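Local coordinates for protein type C neurotoxin (PDB 3PME) that probably binds nerve-cell membranes through gangliosides and phosphatidylethanolamine, being the receptor-binding domain of a botulinum C/D mosaic neurotoxin, at residues A[24-29]-A[53-58]; A[236-241]-A[270-275]; A[240-245]-A[402-407]. All coordinates share one frame; numbering follows the deposited sequence.

How the contacts relate
Contact 1 comes first along the chain and stands apart from the others: its centre lies about 43 Å from that of contact 2 and about 42 Å from that of contact 3, across the centre of the chain. It belongs to the concanavalin-like N-terminal half, whereas contacts 2 and 3 belong to the trefoil-like C-terminal half. These two have centres about 9 Å apart and share Ile240 and Asn241 of strand 238-241. The chain at that one strand links an early part of the trefoil-like half both to 270-275 and to the late strand 403-406, while contact 1 holds an outer strand of the other half.

Contact 1 of 3, residues A[24-29]-A[53-58]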
# COMPACT_ATOMS: atom_id res chain seq x y z
N ASN A 24 -6.39 12.61 26.50
CA ASN A 24 -7.83 12.33 26.50
C ASN A 24 -8.71 13.28 25.68
O ASN A 24 -9.74 13.76 26.16
CB ASN A 24 -8.35 12.25 27.94
CG ASN A 24 -7.83 11.03 28.68
OD1 ASN A 24 -6.98 11.14 29.56
ND2 ASN A 24 -8.34 9.86 28.31
N ALA A 25 -8.34 13.54 24.43
CA ALA A 25 -9.19 14.36 23.59
C ALA A 25 -10.54 13.69 23.44
O ALA A 25 -10.64 12.46 23.49
CB ALA A 25 -8.55 14.56 22.21
N GLU A 26 -11.59 14.48 23.25
CA GLU A 26 -12.89 13.93 22.91
C GLU A 26 -12.91 13.53 21.44
O GLU A 26 -12.55 14.32 20.58
CB GLU A 26 -14.01 14.93 23.19
CG GLU A 26 -15.36 14.46 22.69
CD GLU A 26 -16.42 15.54 22.73
OE1 GLU A 26 -16.12 16.67 23.18
OE2 GLU A 26 -17.56 15.25 22.30
N VAL A 27 -13.35 12.31 21.16
CA VAL A 27 -13.45 11.82 19.80
C VAL A 27 -14.89 11.37 19.56
O VAL A 27 -15.32 10.35 20.10
CB VAL A 27 -12.49 10.65 19.54
CG1 VAL A 27 -12.63 10.13 18.11
CG2 VAL A 27 -11.05 11.07 19.84
N ARG A 28 -15.63 12.14 18.78
CA ARG A 28 -17.02 11.80 18.51
C ARG A 28 -17.22 11.45 17.05
O ARG A 28 -16.77 12.17 16.16
CB ARG A 28 -17.95 12.95 18.89
CG ARG A 28 -19.42 12.62 18.68
CD ARG A 28 -20.33 13.73 19.18
NE ARG A 28 -20.37 14.87 18.26
CZ ARG A 28 -19.74 16.02 18.45
NH1 ARG A 28 -19.00 16.21 19.53
NH2 ARG A 28 -19.85 16.99 17.55
N LEU A 29 -17.90 10.34 16.79
CA LEU A 29 -18.16 9.92 15.43
C LEU A 29 -19.60 10.21 15.01
O LEU A 29 -20.55 9.79 15.68
CB LEU A 29 -17.84 8.43 15.24
CG LEU A 29 -16.37 8.07 15.05
CD1 LEU A 29 -15.59 8.21 16.36
CD2 LEU A 29 -16.23 6.67 14.50
N ILE A 53 -15.31 14.02 14.82
CA ILE A 53 -15.06 15.33 15.41
C ILE A 53 -14.15 15.14 16.61
O ILE A 53 -14.48 14.42 17.55
CB ILE A 53 -16.36 15.99 15.90
CG1 ILE A 53 -17.45 15.95 14.82
CG2 ILE A 53 -16.09 17.41 16.41
CD1 ILE A 53 -16.99 16.40 13.47
N VAL A 54 -12.98 15.77 16.57
CA VAL A 54 -12.03 15.67 17.68
C VAL A 54 -11.92 17.02 18.38
O VAL A 54 -11.61 18.02 17.75
CB VAL A 54 -10.64 15.23 17.19
CG1 VAL A 54 -9.66 15.12 18.35
CG2 VAL A 54 -10.73 13.90 16.43
N ASN A 55 -12.19 17.04 19.68
CA ASN A 55 -11.97 18.24 20.48
C ASN A 55 -10.84 18.02 21.46
O ASN A 55 -10.97 17.24 22.41
CB ASN A 55 -13.24 18.63 21.24
CG ASN A 55 -14.30 19.20 20.33
OD1 ASN A 55 -14.18 20.33 19.86
ND2 ASN A 55 -15.35 18.43 20.09
N LEU A 56 -9.71 18.68 21.22
CA LEU A 56 -8.57 18.62 22.12
C LEU A 56 -8.86 19.42 23.38
O LEU A 56 -9.65 20.36 23.35
CB LEU A 56 -7.33 19.21 21.45
CG LEU A 56 -6.54 18.37 20.44
CD1 LEU A 56 -7.45 17.76 19.39
CD2 LEU A 56 -5.47 19.26 19.79
N ASN A 57 -8.22 19.02 24.47
CA ASN A 57 -8.15 19.85 25.66
C ASN A 57 -7.44 21.11 25.23
O ASN A 57 -6.27 21.07 24.83
CB ASN A 57 -7.37 19.12 26.75
CG ASN A 57 -7.27 19.92 28.03
OD1 ASN A 57 -7.19 21.15 28.01
ND2 ASN A 57 -7.27 19.23 29.16
N ASN A 58 -8.14 22.23 25.29
CA ASN A 58 -7.61 23.49 24.78
C ASN A 58 -6.26 23.85 25.37
O ASN A 58 -5.46 24.54 24.74
CB ASN A 58 -8.59 24.63 25.01
CG ASN A 58 -8.29 25.83 24.14
OD1 ASN A 58 -8.11 25.69 22.93
ND2 ASN A 58 -8.22 27.01 24.74
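Glu26, Val27 and Arg28 pair with Asn55, Val54 and Ile53 as antiparallel neighbours in a three-stranded sheet of the N-terminal, concanavalin-like half, where strand 26-30 is the outer strand and strand 51-55 the middle one. Four backbone hydrogen bonds hold the ladder. Arg28 N gives a nearly straight bond to Ile53 O at 2.8 Å, and Ile53 N returns one to Arg28 O at 2.7 Å. A second reciprocal pair links Glu26 and Asn55, while between them Val27 and Val54 form a non-hydrogen-bonded pair. There Val54 CA approaches Glu26 O at 3.2 Å in a CA-H...O contact.

The two faces differ in character. Glu26, Arg28, Ile53 and Asn55 share the more polar one. The Arg28 chain leaves with CG anti to the backbone N and then bends (chi3 77°), which brings its guanidinium back over Ile53, whose CB lies beneath one face near the rim. NH2 meets Ile53 CG1 at 3.8 Å. Glu26 OE2, from the same strand as Arg28, lies at the guanidinium edge, in its plane, in a salt bridge with NH1 (3.3 Å) whose hydrogen bond is weak. The exposed face of an outer strand tolerates such long charged chains, whose ends here pair with each other. Asn55 runs beside Glu26, and its OD1 turns to Thr178 OG1 on the third strand.

On the other face the residues are small and apolar: Ala25 CB touches Val54 CG1 at 4.1 Å, and Val27 CG2 lies 4.4 Å from Val54 CG2. Leu8 and Leu10 of strand 6-13 pack against this side, which branched and short side chains can fill closely. A mainly polar face backed by an aliphatic one that packs on strand 6-13 is consistent with a layer of the concanavalin-like jelly-roll sandwich.

Contact 2 of 3, residues A[236-241]-A[270-275]; sequences EYYMIN and KNPITI. With SO4 (sulfate ion), chain C.
Tyr237 and Ile273 form a single antiparallel hydrogen-bonded bridge, at which the two segments meet almost at right angles, their end-to-end directions 103° apart. The bridge lies in the C-terminal half, which belongs to the beta-trefoil family, and it ties the chain at strand 238-241 to that at strand 273-277. Tyr237 N bonds to Ile273 O at 2.9 Å in a nearly straight line, and Ile273 N answers to Tyr237 O at the same length. Just beyond this pair, a water accepts from Met239 N and is hydrogen-bonded to Asn271 O, bridging backbones that have begun to diverge.

Pro272 carries much of the side-chain contact. Its ring lies alongside that of Tyr238, with CB over one face toward the rim, 4.2 Å from the ring centroid, in a CH-pi interaction. A rigid proline suits this place: it turns a compact apolar side toward the tyrosine ring, while Glu236 OE1 meets it at CG, 3.6 Å away. The Tyr238 hydroxyl bonds to NE2 of His416, a residue of the C-terminal histidine tag and so no part of the native fold. Ile273 puts CG1 in the crowded position between backbone N and carbonyl carbon (chi1 56°), which sets that atom against Met239 CB at 3.8 Å. Ile275 CD1 reaches the Tyr237 ring obliquely.

At the far end of 270-275 a sulfate, probably from the crystallisation liquor, is gripped by the polar ends of two adjacent residues and by the hydroxyls of Tyr248 and Tyr299. Lys270 NZ bonds to its O3 at 3.0 Å, and Asn271 ND2 to its O2 at 2.7 Å.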
# COMPACT_ATOMS: atom_id res chain seq x y z
N GLU A 236 -8.26 -13.81 -3.47
CA GLU A 236 -7.84 -13.88 -4.86
C GLU A 236 -6.97 -12.69 -5.20
O GLU A 236 -7.29 -11.54 -4.87
CB GLU A 236 -9.05 -13.96 -5.80
CG GLU A 236 -9.75 -15.31 -5.68
CD GLU A 236 -10.87 -15.50 -6.68
OE1 GLU A 236 -11.08 -14.62 -7.53
OE2 GLU A 236 -11.53 -16.57 -6.61
N TYR A 237 -5.85 -12.97 -5.87
CA TYR A 237 -4.96 -11.91 -6.34
C TYR A 237 -4.60 -12.12 -7.79
O TYR A 237 -4.33 -13.25 -8.20
CB TYR A 237 -3.65 -11.89 -5.56
CG TYR A 237 -3.84 -11.53 -4.11
CD1 TYR A 237 -4.14 -10.23 -3.74
CD2 TYR A 237 -3.70 -12.49 -3.12
CE1 TYR A 237 -4.32 -9.89 -2.39
CE2 TYR A 237 -3.88 -12.17 -1.79
CZ TYR A 237 -4.19 -10.87 -1.43
OH TYR A 237 -4.36 -10.57 -0.10
N TYR A 238 -4.56 -11.04 -8.56
CA TYR A 238 -3.90 -11.09 -9.85
C TYR A 238 -2.42 -10.90 -9.57
O TYR A 238 -1.97 -9.80 -9.22
CB TYR A 238 -4.45 -10.02 -10.79
CG TYR A 238 -5.94 -10.17 -11.01
CD1 TYR A 238 -6.44 -11.08 -11.94
CD2 TYR A 238 -6.84 -9.43 -10.25
CE1 TYR A 238 -7.81 -11.22 -12.13
CE2 TYR A 238 -8.21 -9.56 -10.44
CZ TYR A 238 -8.69 -10.47 -11.37
OH TYR A 238 -10.05 -10.60 -11.54
N MET A 239 -1.69 -12.00 -9.67
CA MET A 239 -0.26 -11.99 -9.40
C MET A 239 0.49 -11.42 -10.60
O MET A 239 0.32 -11.91 -11.72
CB MET A 239 0.22 -13.40 -9.09
CG MET A 239 1.70 -13.51 -8.80
SD MET A 239 2.08 -15.22 -8.35
CE MET A 239 3.83 -15.10 -7.98
N ILE A 240 1.28 -10.39 -10.38
CA ILE A 240 2.06 -9.79 -11.46
C ILE A 240 3.53 -9.67 -11.10
O ILE A 240 3.90 -9.52 -9.94
CB ILE A 240 1.53 -8.39 -11.86
CG1 ILE A 240 1.49 -7.46 -10.65
CG2 ILE A 240 0.15 -8.51 -12.51
CD1 ILE A 240 1.46 -5.97 -11.02
N ASN A 241 4.36 -9.74 -12.13
CA ASN A 241 5.73 -9.31 -12.00
C ASN A 241 5.80 -7.79 -12.12
O ASN A 241 5.09 -7.19 -12.92
CB ASN A 241 6.58 -9.95 -13.09
CG ASN A 241 8.05 -9.68 -12.89
OD1 ASN A 241 8.60 -8.73 -13.44
ND2 ASN A 241 8.69 -10.50 -12.06
N LYS A 270 -7.12 -11.79 -15.68
CA LYS A 270 -7.63 -13.16 -15.71
C LYS A 270 -6.82 -14.09 -14.81
O LYS A 270 -5.67 -13.79 -14.47
CB LYS A 270 -7.56 -13.71 -17.14
CG LYS A 270 -8.38 -12.96 -18.17
CD LYS A 270 -8.24 -13.62 -19.53
CE LYS A 270 -8.32 -15.12 -19.40
NZ LYS A 270 -8.79 -15.76 -20.66
N ASN A 271 -7.41 -15.24 -14.49
CA ASN A 271 -6.73 -16.29 -13.73
C ASN A 271 -6.09 -15.82 -12.42
O ASN A 271 -4.90 -16.05 -12.20
CB ASN A 271 -5.68 -16.99 -14.59
CG ASN A 271 -6.25 -17.54 -15.89
OD1 ASN A 271 -7.43 -17.87 -15.98
ND2 ASN A 271 -5.40 -17.65 -16.90
N PRO A 272 -6.87 -15.21 -11.53
CA PRO A 272 -6.29 -14.89 -10.23
C PRO A 272 -5.86 -16.15 -9.50
O PRO A 272 -6.44 -17.23 -9.71
CB PRO A 272 -7.45 -14.21 -9.49
CG PRO A 272 -8.68 -14.77 -10.15
CD PRO A 272 -8.31 -14.93 -11.60
N ILE A 273 -4.83 -16.02 -8.69
CA ILE A 273 -4.40 -17.09 -7.81
C ILE A 273 -4.89 -16.87 -6.38
O ILE A 273 -5.37 -15.79 -6.03
CB ILE A 273 -2.86 -17.28 -7.86
CG1 ILE A 273 -2.11 -15.97 -7.51
CG2 ILE A 273 -2.44 -17.77 -9.24
CD1 ILE A 273 -2.12 -15.64 -6.02
N THR A 274 -4.82 -17.91 -5.55
CA THR A 274 -4.94 -17.74 -4.12
C THR A 274 -3.70 -18.32 -3.46
O THR A 274 -3.00 -19.14 -4.05
CB THR A 274 -6.18 -18.40 -3.54
OG1 THR A 274 -6.13 -19.80 -3.83
CG2 THR A 274 -7.44 -17.81 -4.16
N ILE A 275 -3.38 -17.84 -2.27
CA ILE A 275 -2.19 -18.29 -1.57
C ILE A 275 -2.61 -19.13 -0.38
O ILE A 275 -3.53 -18.75 0.37
CB ILE A 275 -1.31 -17.09 -1.10
CG1 ILE A 275 -1.01 -16.18 -2.29
CG2 ILE A 275 -0.02 -17.60 -0.46
CD1 ILE A 275 -0.33 -14.87 -1.89
S SO4 C . -6.12 -18.48 -20.89
O1 SO4 C . -5.38 -17.45 -21.61
O2 SO4 C . -6.04 -18.27 -19.45
O3 SO4 C . -7.52 -18.43 -21.30
O4 SO4 C . -5.57 -19.80 -21.20
O HOH W 1 -2.68 -14.47 -10.98

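Contact 3 of 3, residues A[240-245]-A[402-407]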
# COMPACT_ATOMS: atom_id res chain seq x y z
N ILE A 240 1.28 -10.39 -10.38
CA ILE A 240 2.06 -9.79 -11.46
C ILE A 240 3.53 -9.67 -11.10
O ILE A 240 3.90 -9.52 -9.94
CB ILE A 240 1.53 -8.39 -11.86
CG1 ILE A 240 1.49 -7.46 -10.65
CG2 ILE A 240 0.15 -8.51 -12.51
CD1 ILE A 240 1.46 -5.97 -11.02
N ASN A 241 4.36 -9.74 -12.13
CA ASN A 241 5.73 -9.31 -12.00
C ASN A 241 5.80 -7.79 -12.12
O ASN A 241 5.09 -7.19 -12.92
CB ASN A 241 6.58 -9.95 -13.09
CG ASN A 241 8.05 -9.68 -12.89
OD1 ASN A 241 8.60 -8.73 -13.44
ND2 ASN A 241 8.69 -10.50 -12.06
N TYR A 242 6.66 -7.18 -11.31
CA TYR A 242 6.84 -5.73 -11.34
C TYR A 242 6.96 -5.20 -12.76
O TYR A 242 6.44 -4.13 -13.09
CB TYR A 242 8.11 -5.39 -10.55
CG TYR A 242 8.36 -3.93 -10.30
CD1 TYR A 242 8.96 -3.13 -11.26
CD2 TYR A 242 8.02 -3.36 -9.09
CE1 TYR A 242 9.21 -1.79 -11.01
CE2 TYR A 242 8.26 -2.03 -8.83
CZ TYR A 242 8.84 -1.25 -9.80
OH TYR A 242 9.08 0.08 -9.55
N ASN A 243 7.65 -5.95 -13.62
CA ASN A 243 7.94 -5.49 -14.97
C ASN A 243 6.78 -5.61 -15.96
O ASN A 243 6.81 -5.00 -17.02
CB ASN A 243 9.17 -6.21 -15.53
CG ASN A 243 10.47 -5.82 -14.83
OD1 ASN A 243 10.52 -4.82 -14.10
ND2 ASN A 243 11.53 -6.60 -15.05
N TYR A 244 5.79 -6.43 -15.62
CA TYR A 244 4.73 -6.78 -16.57
C TYR A 244 3.32 -6.67 -15.98
O TYR A 244 2.61 -7.67 -15.87
CB TYR A 244 5.01 -8.19 -17.14
CG TYR A 244 6.43 -8.33 -17.65
CD1 TYR A 244 6.88 -7.56 -18.72
CD2 TYR A 244 7.33 -9.20 -17.05
CE1 TYR A 244 8.18 -7.66 -19.18
CE2 TYR A 244 8.64 -9.32 -17.51
CZ TYR A 244 9.05 -8.54 -18.58
OH TYR A 244 10.34 -8.64 -19.04
N ILE A 245 2.90 -5.45 -15.63
CA ILE A 245 1.62 -5.23 -14.95
C ILE A 245 0.41 -5.49 -15.84
O ILE A 245 -0.71 -5.66 -15.36
CB ILE A 245 1.53 -3.79 -14.38
CG1 ILE A 245 0.33 -3.64 -13.43
CG2 ILE A 245 1.45 -2.78 -15.51
CD1 ILE A 245 0.32 -2.34 -12.64
N PHE A 402 10.79 -8.83 -8.47
CA PHE A 402 9.78 -8.24 -7.61
C PHE A 402 8.38 -8.66 -8.06
O PHE A 402 8.04 -8.52 -9.23
CB PHE A 402 9.86 -6.71 -7.62
CG PHE A 402 11.16 -6.15 -7.08
CD1 PHE A 402 12.13 -6.96 -6.51
CD2 PHE A 402 11.40 -4.78 -7.15
CE1 PHE A 402 13.32 -6.42 -6.02
CE2 PHE A 402 12.58 -4.23 -6.66
CZ PHE A 402 13.54 -5.05 -6.10
N TRP A 403 7.57 -9.14 -7.11
CA TRP A 403 6.20 -9.56 -7.40
C TRP A 403 5.18 -8.75 -6.62
O TRP A 403 5.42 -8.36 -5.48
CB TRP A 403 6.02 -11.05 -7.07
CG TRP A 403 6.98 -11.89 -7.84
CD1 TRP A 403 8.24 -12.23 -7.48
CD2 TRP A 403 6.77 -12.43 -9.15
NE1 TRP A 403 8.84 -12.97 -8.47
CE2 TRP A 403 7.95 -13.12 -9.51
CE3 TRP A 403 5.70 -12.42 -10.05
CZ2 TRP A 403 8.10 -13.77 -10.73
CZ3 TRP A 403 5.84 -13.09 -11.26
CH2 TRP A 403 7.03 -13.75 -11.59
N LYS A 404 4.03 -8.50 -7.25
CA LYS A 404 2.94 -7.79 -6.59
C LYS A 404 1.66 -8.60 -6.76
O LYS A 404 1.56 -9.45 -7.65
CB LYS A 404 2.76 -6.38 -7.16
CG LYS A 404 3.94 -5.45 -6.91
CD LYS A 404 3.60 -4.07 -7.44
CE LYS A 404 4.61 -3.03 -6.99
NZ LYS A 404 4.16 -1.66 -7.34
N PHE A 405 0.71 -8.32 -5.88
CA PHE A 405 -0.52 -9.09 -5.82
C PHE A 405 -1.70 -8.14 -5.80
O PHE A 405 -1.93 -7.41 -4.82
CB PHE A 405 -0.51 -9.98 -4.57
CG PHE A 405 0.58 -11.02 -4.60
CD1 PHE A 405 0.36 -12.25 -5.18
CD2 PHE A 405 1.83 -10.75 -4.06
CE1 PHE A 405 1.36 -13.21 -5.23
CE2 PHE A 405 2.84 -11.70 -4.10
CZ PHE A 405 2.60 -12.94 -4.68
N ILE A 406 -2.46 -8.12 -6.90
CA ILE A 406 -3.53 -7.14 -7.01
C ILE A 406 -4.85 -7.73 -6.55
O ILE A 406 -5.39 -8.61 -7.21
CB ILE A 406 -3.68 -6.62 -8.44
CG1 ILE A 406 -2.35 -6.07 -8.96
CG2 ILE A 406 -4.76 -5.54 -8.49
CD1 ILE A 406 -2.42 -5.66 -10.43
N SER A 407 -5.35 -7.24 -5.43
CA SER A 407 -6.68 -7.63 -4.95
C SER A 407 -7.75 -6.74 -5.59
O SER A 407 -7.48 -5.58 -5.97
CB SER A 407 -6.73 -7.49 -3.44
OG SER A 407 -6.34 -6.15 -3.08
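Tyr242 and Phe402 meet edge to face, the rim of the phenylalanine directed at the tyrosine ring, with the planes 85° apart and the centroids 5.9 Å from each other. The two side chains point the same way, their CB atoms 3.7 Å apart, and the nearly perpendicular setting turns the Phe402 edge toward the Tyr242 face, CD2 nearest CD2. Beside the tyrosine runs the extended aliphatic part of Lys404, whose CE lies 4.0 Å from Tyr242 CD2; a long methylene chain can line an aromatic ring and still carry its amine onward.

On the face of the ladder away from Ile240 and Lys404, Asn241 crosses Trp403 obliquely, amide and indole planes 84° apart. With CG anti to the backbone N (chi1 -172°), ND2 stands over one face of the indole toward its rim, 3.6 Å from Trp403 CZ2, and CB makes an off-centre CH-pi contact with the six-membered ring. That amide nitrogen has its hydrogen-bond partner in Ser400 O, while Trp403 NE1 bonds to Leu368 O; both polar groups are therefore satisfied although buried. Meanwhile, Asn241 OD1 accepts from Asn243 N at 2.9 Å. This Asx turn lies within the type I beta turn from Asn241 to Tyr244 that ends the strand, a place suited to asparagine's short acceptor.

Ile240 points to the same face as Lys404 and extends CD1 to Ile406 CD1 at 3.9 Å, an aliphatic contact on the Lys404 side of the ladder. Backbone bonds fix the register: Ile240 and Lys404 exchange two at 2.9 Å, and Tyr242 N adds one to Phe402 O. A short antiparallel ladder joining strands from the early and late parts of the C-terminal half is consistent with the closure of a beta-trefoil, the fold to which this half belongs.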